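Local coordinates for dihydrodipicolinate reductase N-terminus domain-containing protein (Mycobacterium smegmatis, PDB 6IAQ) that probably acts as a native NADP-dependent amine dehydrogenase, forming amines by asymmetric reductive amination of ketones, at residues 142-147 with 281-286; 253-258 with 265-270. All blocks are in the same frame, centred on the assembly; numbering follows the deposited sequence.

One contact lies within a sheet and the other sets a helix on it. Interaction 2 (253-258 with 265-270) is a beta hairpin within the mixed sheet, and interaction 1 (142-147 with 281-286) sets helix 141-153 against strand 282-288 of that same sheet. Their centres lie about 12 Å apart. Along the chain the hairpin is nested inside the loop that interaction 1 closes, and strands 265-273 and 282-288 follow each other in sequence, although strand 158-169 separates them in the sheet. The ring of Phe-268 packs against both Trp-145 and Trp-285, and Met-270 also touches Trp-145, so helix, sheet and aromatic cluster form one continuous core beside the cofactor, the side chain of Trp-145 and NADP being about 6 Å apart at their nearest atoms.

Interaction 1 of 2, residues 142-147 with 281-286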
ATOM      1  N   ASP A 142       1.221  -7.963   7.771  1.00 26.52           N
ATOM      2  CA  ASP A 142       2.161  -7.776   6.629  1.00 26.75           C
ATOM      3  C   ASP A 142       1.729  -6.529   5.812  1.00 28.65           C
ATOM      4  O   ASP A 142       2.524  -5.598   5.668  1.00 28.04           O
ATOM      5  CB  ASP A 142       2.188  -9.060   5.809  1.00 26.40           C
ATOM      6  CG  ASP A 142       3.112  -9.123   4.614  1.00 28.91           C
ATOM      7  OD1 ASP A 142       3.417  -8.053   4.026  1.00 26.75           O
ATOM      8  OD2 ASP A 142       3.492 -10.277   4.252  1.00 28.39           O
ATOM      9  N   THR A 143       0.513  -6.532   5.294  1.00 27.09           N
ATOM     10  CA  THR A 143      -0.079  -5.394   4.555  1.00 24.73           C
ATOM     11  C   THR A 143      -0.652  -4.358   5.525  1.00 24.65           C
ATOM     12  O   THR A 143      -0.257  -3.179   5.439  1.00 25.97           O
ATOM     13  CB  THR A 143      -1.130  -5.869   3.559  1.00 23.60           C
ATOM     14  OG1 THR A 143      -0.528  -6.757   2.643  1.00 23.45           O
ATOM     15  CG2 THR A 143      -1.738  -4.719   2.801  1.00 26.24           C
ATOM     16  N   PHE A 144      -1.556  -4.746   6.430  1.00 26.80           N
ATOM     17  CA  PHE A 144      -2.489  -3.779   7.082  1.00 24.70           C
ATOM     18  C   PHE A 144      -1.815  -2.979   8.188  1.00 26.88           C
ATOM     19  O   PHE A 144      -2.314  -1.885   8.474  1.00 24.55           O
ATOM     20  CB  PHE A 144      -3.745  -4.506   7.550  1.00 24.02           C
ATOM     21  CG  PHE A 144      -4.563  -5.005   6.388  1.00 24.74           C
ATOM     22  CD1 PHE A 144      -5.331  -4.128   5.634  1.00 25.93           C
ATOM     23  CD2 PHE A 144      -4.501  -6.336   6.002  1.00 22.85           C
ATOM     24  CE1 PHE A 144      -6.066  -4.600   4.554  1.00 24.49           C
ATOM     25  CE2 PHE A 144      -5.206  -6.794   4.906  1.00 25.81           C
ATOM     26  CZ  PHE A 144      -5.979  -5.922   4.165  1.00 24.48           C
ATOM     27  N   TRP A 145      -0.711  -3.465   8.767  1.00 25.19           N
ATOM     28  CA  TRP A 145      -0.025  -2.737   9.861  1.00 26.90           C
ATOM     29  C   TRP A 145       1.393  -2.316   9.450  1.00 25.70           C
ATOM     30  O   TRP A 145       1.952  -1.474  10.173  1.00 29.02           O
ATOM     31  CB  TRP A 145      -0.019  -3.525  11.176  1.00 26.40           C
ATOM     32  CG  TRP A 145      -1.366  -3.817  11.746  1.00 25.57           C
ATOM     33  CD1 TRP A 145      -2.547  -3.207  11.431  1.00 27.75           C
ATOM     34  CD2 TRP A 145      -1.673  -4.778  12.765  1.00 26.59           C
ATOM     35  NE1 TRP A 145      -3.568  -3.723  12.184  1.00 26.40           N
ATOM     36  CE2 TRP A 145      -3.068  -4.712  12.993  1.00 25.64           C
ATOM     37  CE3 TRP A 145      -0.924  -5.748  13.447  1.00 26.71           C
ATOM     38  CZ2 TRP A 145      -3.724  -5.570  13.879  1.00 23.67           C
ATOM     39  CZ3 TRP A 145      -1.564  -6.559  14.368  1.00 26.08           C
ATOM     40  CH2 TRP A 145      -2.948  -6.485  14.569  1.00 26.48           C
ATOM     41  N   VAL A 146       1.957  -2.854   8.370  1.00 26.96           N
ATOM     42  CA  VAL A 146       3.354  -2.526   7.982  1.00 27.83           C
ATOM     43  C   VAL A 146       3.415  -1.931   6.573  1.00 26.16           C
ATOM     44  O   VAL A 146       3.618  -0.704   6.482  1.00 31.22           O
ATOM     45  CB  VAL A 146       4.283  -3.741   8.137  1.00 28.59           C
ATOM     46  CG1 VAL A 146       5.705  -3.400   7.716  1.00 27.96           C
ATOM     47  CG2 VAL A 146       4.227  -4.325   9.545  1.00 31.20           C
ATOM     48  N   ASN A 147       3.281  -2.731   5.512  1.00 25.47           N
ATOM     49  CA  ASN A 147       3.602  -2.293   4.135  1.00 26.07           C
ATOM     50  C   ASN A 147       2.623  -1.187   3.634  1.00 30.02           C
ATOM     51  O   ASN A 147       3.092  -0.245   2.937  1.00 25.41           O
ATOM     52  CB  ASN A 147       3.681  -3.471   3.174  1.00 27.18           C
ATOM     53  CG  ASN A 147       4.986  -4.254   3.354  1.00 34.24           C
ATOM     54  OD1 ASN A 147       6.050  -3.717   3.116  1.00 31.17           O
ATOM     55  ND2 ASN A 147       4.946  -5.496   3.814  1.00 24.64           N
ATOM     56  N   ASP A 281     -14.156  -5.879  13.420  1.00 27.04           N
ATOM     57  CA  ASP A 281     -12.713  -5.535  13.362  1.00 26.31           C
ATOM     58  C   ASP A 281     -12.546  -4.124  12.816  1.00 27.94           C
ATOM     59  O   ASP A 281     -13.382  -3.687  11.950  1.00 25.38           O
ATOM     60  CB  ASP A 281     -11.938  -6.523  12.479  1.00 27.45           C
ATOM     61  CG  ASP A 281     -11.905  -7.945  13.020  1.00 28.12           C
ATOM     62  OD1 ASP A 281     -12.451  -8.167  14.147  1.00 29.15           O
ATOM     63  OD2 ASP A 281     -11.385  -8.830  12.297  1.00 27.78           O
ATOM     64  N   ILE A 282     -11.465  -3.477  13.225  1.00 25.97           N
ATOM     65  CA  ILE A 282     -11.079  -2.155  12.679  1.00 28.95           C
ATOM     66  C   ILE A 282      -9.589  -2.114  12.379  1.00 27.67           C
ATOM     67  O   ILE A 282      -8.778  -2.780  13.050  1.00 23.77           O
ATOM     68  CB  ILE A 282     -11.520  -0.985  13.568  1.00 34.17           C
ATOM     69  CG1 ILE A 282     -10.749  -0.891  14.874  1.00 32.01           C
ATOM     70  CG2 ILE A 282     -13.040  -1.002  13.802  1.00 36.28           C
ATOM     71  CD1 ILE A 282     -10.639   0.526  15.355  1.00 36.66           C
ATOM     72  N   ASN A 283      -9.267  -1.308  11.380  1.00 24.36           N
ATOM     73  CA  ASN A 283      -7.892  -0.894  11.049  1.00 23.78           C
ATOM     74  C   ASN A 283      -7.938   0.596  10.683  1.00 26.31           C
ATOM     75  O   ASN A 283      -8.356   0.914   9.567  1.00 24.85           O
ATOM     76  CB  ASN A 283      -7.321  -1.701   9.891  1.00 23.21           C
ATOM     77  CG  ASN A 283      -5.828  -1.482   9.758  1.00 26.04           C
ATOM     78  OD1 ASN A 283      -5.120  -1.582  10.767  1.00 27.51           O
ATOM     79  ND2 ASN A 283      -5.358  -1.240   8.549  1.00 23.26           N
ATOM     80  N   GLU A 284      -7.566   1.468  11.611  1.00 28.14           N
ATOM     81  CA  GLU A 284      -7.693   2.940  11.438  1.00 29.65           C
ATOM     82  C   GLU A 284      -6.351   3.581  11.756  1.00 29.60           C
ATOM     83  O   GLU A 284      -5.850   3.393  12.879  1.00 28.14           O
ATOM     84  CB  GLU A 284      -8.769   3.535  12.330  1.00 29.09           C
ATOM     85  CG  GLU A 284     -10.156   3.031  12.046  1.00 32.92           C
ATOM     86  CD  GLU A 284     -11.237   3.562  12.982  1.00 39.25           C
ATOM     87  OE1 GLU A 284     -10.929   4.229  14.010  1.00 43.69           O
ATOM     88  OE2 GLU A 284     -12.388   3.242  12.737  1.00 45.69           O
ATOM     89  N   TRP A 285      -5.767   4.238  10.763  1.00 27.06           N
ATOM     90  CA  TRP A 285      -4.439   4.878  10.894  1.00 29.38           C
ATOM     91  C   TRP A 285      -4.542   6.363  10.532  1.00 33.96           C
ATOM     92  O   TRP A 285      -5.222   6.722   9.559  1.00 31.91           O
ATOM     93  CB  TRP A 285      -3.399   4.183  10.033  1.00 30.21           C
ATOM     94  CG  TRP A 285      -3.099   2.810  10.532  1.00 30.80           C
ATOM     95  CD1 TRP A 285      -3.903   1.717  10.422  1.00 29.94           C
ATOM     96  CD2 TRP A 285      -1.930   2.393  11.248  1.00 30.39           C
ATOM     97  NE1 TRP A 285      -3.266   0.630  10.964  1.00 30.11           N
ATOM     98  CE2 TRP A 285      -2.085   1.019  11.523  1.00 30.58           C
ATOM     99  CE3 TRP A 285      -0.765   3.030  11.677  1.00 30.67           C
ATOM    100  CZ2 TRP A 285      -1.120   0.275  12.214  1.00 30.22           C
ATOM    101  CZ3 TRP A 285       0.175   2.305  12.373  1.00 29.15           C
ATOM    102  CH2 TRP A 285       0.001   0.941  12.629  1.00 30.22           C
ATOM    103  N   THR A 286      -3.892   7.177  11.340  1.00 33.96           N
ATOM    104  CA  THR A 286      -3.775   8.640  11.136  1.00 35.68           C
ATOM    105  C   THR A 286      -2.294   8.971  11.069  1.00 37.28           C
ATOM    106  O   THR A 286      -1.528   8.444  11.880  1.00 32.63           O
ATOM    107  CB  THR A 286      -4.457   9.398  12.272  1.00 37.15           C
ATOM    108  OG1 THR A 286      -5.830   9.008  12.293  1.00 38.97           O
ATOM    109  CG2 THR A 286      -4.305  10.895  12.136  1.00 39.58           C
TER
HETATM  110  O   HOH W   1      -6.686  -4.286  12.159  1.00 26.10           O
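Helix 142-147, which widens here into a pi-type turn closed by Asn-147 N to Asp-142 O, runs nearly along strand 282-286, with the axes 9.7 Å apart and their directions 19° from each other. Asn-283 reaches across this gap, its CG anti to the backbone N (chi1 -168°) and its amide directed at the helix. Asn-283 ND2 donates to the backbone oxygen Phe-144 O at 3.1 Å, approaching from above the carbonyl plane, while the Phe-144 ring stands almost perpendicular to the amide with its edge near ND2. At the other end of the amide, Asn-283 OD1 accepts the indole N-H of Trp-285 (NE1 to OD1, 2.9 Å), so both ends of the amide are engaged and its flip state is well defined. Trp-145 brings its NE1 edge within 3.0 Å of Asn-283 OD1, and a water accepting from Trp-145 NE1 donates to Ile-282 O. The indoles of Trp-145 and Trp-285 meet obliquely, planes 46° apart, with Trp-145 CD1 3.8 Å from Trp-285 CZ2. Tyr-140 packs edge-to-face on Trp-145. This is helix-on-sheet packing organised around a buried asparagine, beside the NADP site of a Rossmann-type dehydrogenase.

Interaction 2 of 2, residues 253-258 with 265-270; sequences TDIDRI and VFEFEM
Arg-257 and Glu-267 both leave the backbone with CG anti to N, and the arginine then bends at chi3 (-137°), which brings its NE opposite the glutamate. The salt bridge runs from Arg-257 NE to Glu-267 OE1 at 3.2 Å, the oxygen lying at the edge of the guanidinium, close to its plane, and being met nearly along its own C-O axis. The carboxylate is turned 58° from the guanidinium, so one oxygen carries the bond, while Glu-267 OE2 rests 3.6 Å from the methyl Ile-255 CD1. Val-265, with CG1 anti to the backbone N, sets that methyl over the centre of one guanidinium face, Val-265 CG1 being 3.6 Å from Arg-257 CZ. Arg-257 NH1 has a second acidic partner in Glu-259.

Beneath these side chains the strands pair antiparallel in regular alternation: Asp-254 with Met-270, Asp-256 with Phe-268 and Ile-258 with Phe-266 are hydrogen-bonded pairs, each joined by two backbone bonds. The straightest, Phe-266 N to Ile-258 O at 2.8 Å, is nearly linear. Carbonyls also receive CA-H contacts, such as Glu-269 CA to Asp-254 O at 3.2 Å. On the face of Asp-256 and Phe-268 a water donates to both Asp-256 OD2 and Phe-268 O, tying carboxylate to backbone; Thr-202 and Thr-224 also hydrogen-bond to that buried acid, at OD2 and OD1. Asp-254 OD1 forms a salt bridge with Arg-199 and a hydrogen bond with Thr-226.

The hairpin lies between strand 219-230, beside 249-260, and strand 158-169, beside 265-273; helix 203-215 packs on Asp-256, Ile-258 and Phe-266.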
ATOM      1  N   THR A 253      -5.970  -5.156  25.593  1.00 25.71           N
ATOM      2  CA  THR A 253      -5.612  -4.021  24.731  1.00 25.83           C
ATOM      3  C   THR A 253      -4.203  -3.569  25.108  1.00 25.10           C
ATOM      4  O   THR A 253      -3.972  -3.302  26.288  1.00 31.64           O
ATOM      5  CB  THR A 253      -6.664  -2.901  24.837  1.00 26.86           C
ATOM      6  OG1 THR A 253      -7.934  -3.445  24.459  1.00 24.28           O
ATOM      7  CG2 THR A 253      -6.256  -1.693  24.012  1.00 24.34           C
ATOM      8  N   ASP A 254      -3.315  -3.511  24.133  1.00 28.03           N
ATOM      9  CA  ASP A 254      -1.950  -2.964  24.259  1.00 31.13           C
ATOM     10  C   ASP A 254      -1.922  -1.584  23.615  1.00 31.25           C
ATOM     11  O   ASP A 254      -2.602  -1.400  22.623  1.00 28.62           O
ATOM     12  CB  ASP A 254      -0.884  -3.813  23.555  1.00 31.75           C
ATOM     13  CG  ASP A 254      -0.766  -5.255  24.001  1.00 34.60           C
ATOM     14  OD1 ASP A 254      -0.787  -5.506  25.223  1.00 35.34           O
ATOM     15  OD2 ASP A 254      -0.650  -6.130  23.099  1.00 35.87           O
ATOM     16  N   ILE A 255      -1.043  -0.716  24.084  1.00 30.77           N
ATOM     17  CA  ILE A 255      -0.618   0.532  23.402  1.00 35.54           C
ATOM     18  C   ILE A 255       0.904   0.579  23.459  1.00 34.01           C
ATOM     19  O   ILE A 255       1.465   0.383  24.537  1.00 38.68           O
ATOM     20  CB  ILE A 255      -1.301   1.785  23.989  1.00 39.36           C
ATOM     21  CG1 ILE A 255      -0.886   3.042  23.226  1.00 43.89           C
ATOM     22  CG2 ILE A 255      -1.041   1.914  25.466  1.00 44.85           C
ATOM     23  CD1 ILE A 255      -1.920   4.159  23.306  1.00 45.20           C
ATOM     24  N   ASP A 256       1.524   0.688  22.301  1.00 31.89           N
ATOM     25  CA  ASP A 256       2.982   0.735  22.104  1.00 32.56           C
ATOM     26  C   ASP A 256       3.321   2.064  21.450  1.00 36.27           C
ATOM     27  O   ASP A 256       2.543   2.537  20.602  1.00 35.48           O
ATOM     28  CB  ASP A 256       3.470  -0.454  21.272  1.00 33.67           C
ATOM     29  CG  ASP A 256       3.382  -1.730  22.074  1.00 35.35           C
ATOM     30  OD1 ASP A 256       4.204  -1.871  23.024  1.00 34.77           O
ATOM     31  OD2 ASP A 256       2.450  -2.514  21.817  1.00 32.02           O
ATOM     32  N   ARG A 257       4.462   2.620  21.827  1.00 33.99           N
ATOM     33  CA  ARG A 257       4.922   3.943  21.352  1.00 35.84           C
ATOM     34  C   ARG A 257       6.428   3.926  21.191  1.00 39.09           C
ATOM     35  O   ARG A 257       7.132   3.483  22.127  1.00 42.16           O
ATOM     36  CB  ARG A 257       4.508   5.010  22.364  1.00 42.37           C
ATOM     37  CG  ARG A 257       4.945   6.425  22.017  1.00 48.65           C
ATOM     38  CD  ARG A 257       4.540   7.302  23.185  1.00 56.02           C
ATOM     39  NE  ARG A 257       3.954   8.545  22.745  1.00 64.42           N
ATOM     40  CZ  ARG A 257       4.632   9.666  22.521  1.00 70.36           C
ATOM     41  NH1 ARG A 257       5.936   9.723  22.719  1.00 69.42           N
ATOM     42  NH2 ARG A 257       3.994  10.746  22.107  1.00 74.67           N
ATOM     43  N   ILE A 258       6.897   4.381  20.037  1.00 37.53           N
ATOM     44  CA  ILE A 258       8.340   4.570  19.761  1.00 36.96           C
ATOM     45  C   ILE A 258       8.546   6.006  19.292  1.00 42.11           C
ATOM     46  O   ILE A 258       7.959   6.389  18.256  1.00 39.86           O
ATOM     47  CB  ILE A 258       8.848   3.541  18.746  1.00 39.48           C
ATOM     48  CG1 ILE A 258       8.613   2.107  19.247  1.00 37.03           C
ATOM     49  CG2 ILE A 258      10.307   3.826  18.417  1.00 40.75           C
ATOM     50  CD1 ILE A 258       9.205   1.042  18.348  1.00 37.44           C
ATOM     51  N   VAL A 265       7.073  10.174  15.690  1.00 41.88           N
ATOM     52  CA  VAL A 265       6.600   9.302  16.792  1.00 42.46           C
ATOM     53  C   VAL A 265       5.615   8.301  16.197  1.00 43.26           C
ATOM     54  O   VAL A 265       4.748   8.710  15.385  1.00 40.70           O
ATOM     55  CB  VAL A 265       5.942  10.143  17.892  1.00 40.88           C
ATOM     56  CG1 VAL A 265       5.332   9.269  18.970  1.00 42.96           C
ATOM     57  CG2 VAL A 265       6.929  11.160  18.469  1.00 46.16           C
ATOM     58  N   PHE A 266       5.732   7.043  16.608  1.00 38.67           N
ATOM     59  CA  PHE A 266       4.833   5.947  16.192  1.00 36.45           C
ATOM     60  C   PHE A 266       4.066   5.455  17.404  1.00 35.50           C
ATOM     61  O   PHE A 266       4.696   5.225  18.470  1.00 36.22           O
ATOM     62  CB  PHE A 266       5.643   4.817  15.574  1.00 38.10           C
ATOM     63  CG  PHE A 266       6.408   5.221  14.352  1.00 35.75           C
ATOM     64  CD1 PHE A 266       7.614   5.888  14.464  1.00 36.33           C
ATOM     65  CD2 PHE A 266       5.907   4.952  13.093  1.00 35.80           C
ATOM     66  CE1 PHE A 266       8.303   6.283  13.334  1.00 37.08           C
ATOM     67  CE2 PHE A 266       6.617   5.326  11.966  1.00 35.19           C
ATOM     68  CZ  PHE A 266       7.827   5.968  12.089  1.00 34.63           C
ATOM     69  N   GLU A 267       2.763   5.254  17.239  1.00 35.09           N
ATOM     70  CA  GLU A 267       1.888   4.764  18.328  1.00 39.91           C
ATOM     71  C   GLU A 267       0.869   3.789  17.747  1.00 36.47           C
ATOM     72  O   GLU A 267       0.284   4.079  16.689  1.00 38.13           O
ATOM     73  CB  GLU A 267       1.230   5.933  19.060  1.00 43.05           C
ATOM     74  CG  GLU A 267       0.584   5.514  20.361  1.00 53.06           C
ATOM     75  CD  GLU A 267       0.223   6.643  21.313  1.00 52.44           C
ATOM     76  OE1 GLU A 267       1.115   7.148  22.021  1.00 56.50           O
ATOM     77  OE2 GLU A 267      -0.940   7.017  21.334  1.00 46.49           O
ATOM     78  N   PHE A 268       0.655   2.666  18.428  1.00 34.01           N
ATOM     79  CA  PHE A 268      -0.255   1.594  17.952  1.00 31.02           C
ATOM     80  C   PHE A 268      -1.008   0.995  19.133  1.00 33.93           C
ATOM     81  O   PHE A 268      -0.392   0.442  20.058  1.00 32.43           O
ATOM     82  CB  PHE A 268       0.552   0.569  17.148  1.00 34.80           C
ATOM     83  CG  PHE A 268      -0.264  -0.585  16.625  1.00 32.92           C
ATOM     84  CD1 PHE A 268      -1.365  -0.359  15.810  1.00 35.21           C
ATOM     85  CD2 PHE A 268       0.122  -1.891  16.863  1.00 34.62           C
ATOM     86  CE1 PHE A 268      -2.108  -1.414  15.306  1.00 36.51           C
ATOM     87  CE2 PHE A 268      -0.627  -2.950  16.377  1.00 37.27           C
ATOM     88  CZ  PHE A 268      -1.731  -2.714  15.588  1.00 38.29           C
ATOM     89  N   GLU A 269      -2.328   1.083  19.084  1.00 29.23           N
ATOM     90  CA  GLU A 269      -3.221   0.479  20.087  1.00 33.90           C
ATOM     91  C   GLU A 269      -3.942  -0.695  19.424  1.00 32.51           C
ATOM     92  O   GLU A 269      -4.537  -0.508  18.321  1.00 30.48           O
ATOM     93  CB  GLU A 269      -4.199   1.530  20.601  1.00 34.91           C
ATOM     94  CG  GLU A 269      -5.268   0.973  21.504  1.00 34.22           C
ATOM     95  CD  GLU A 269      -6.239   2.030  21.998  1.00 39.09           C
ATOM     96  OE1 GLU A 269      -6.764   2.762  21.179  1.00 47.47           O
ATOM     97  OE2 GLU A 269      -6.428   2.136  23.207  1.00 51.38           O
ATOM     98  N   MET A 270      -3.872  -1.865  20.069  1.00 29.46           N
ATOM     99  CA  MET A 270      -4.416  -3.121  19.519  1.00 27.51           C
ATOM    100  C   MET A 270      -5.199  -3.846  20.599  1.00 27.63           C
ATOM    101  O   MET A 270      -4.651  -4.116  21.675  1.00 27.90           O
ATOM    102  CB  MET A 270      -3.274  -3.995  18.977  1.00 28.38           C
ATOM    103  CG  MET A 270      -3.758  -5.200  18.220  1.00 27.92           C
ATOM    104  SD  MET A 270      -2.507  -6.518  18.282  1.00 29.65           S
ATOM    105  CE  MET A 270      -2.827  -7.051  19.962  1.00 29.50           C
TER
HETATM  106  O   HOH W   2       0.084  -2.345  20.504  1.00 31.07           O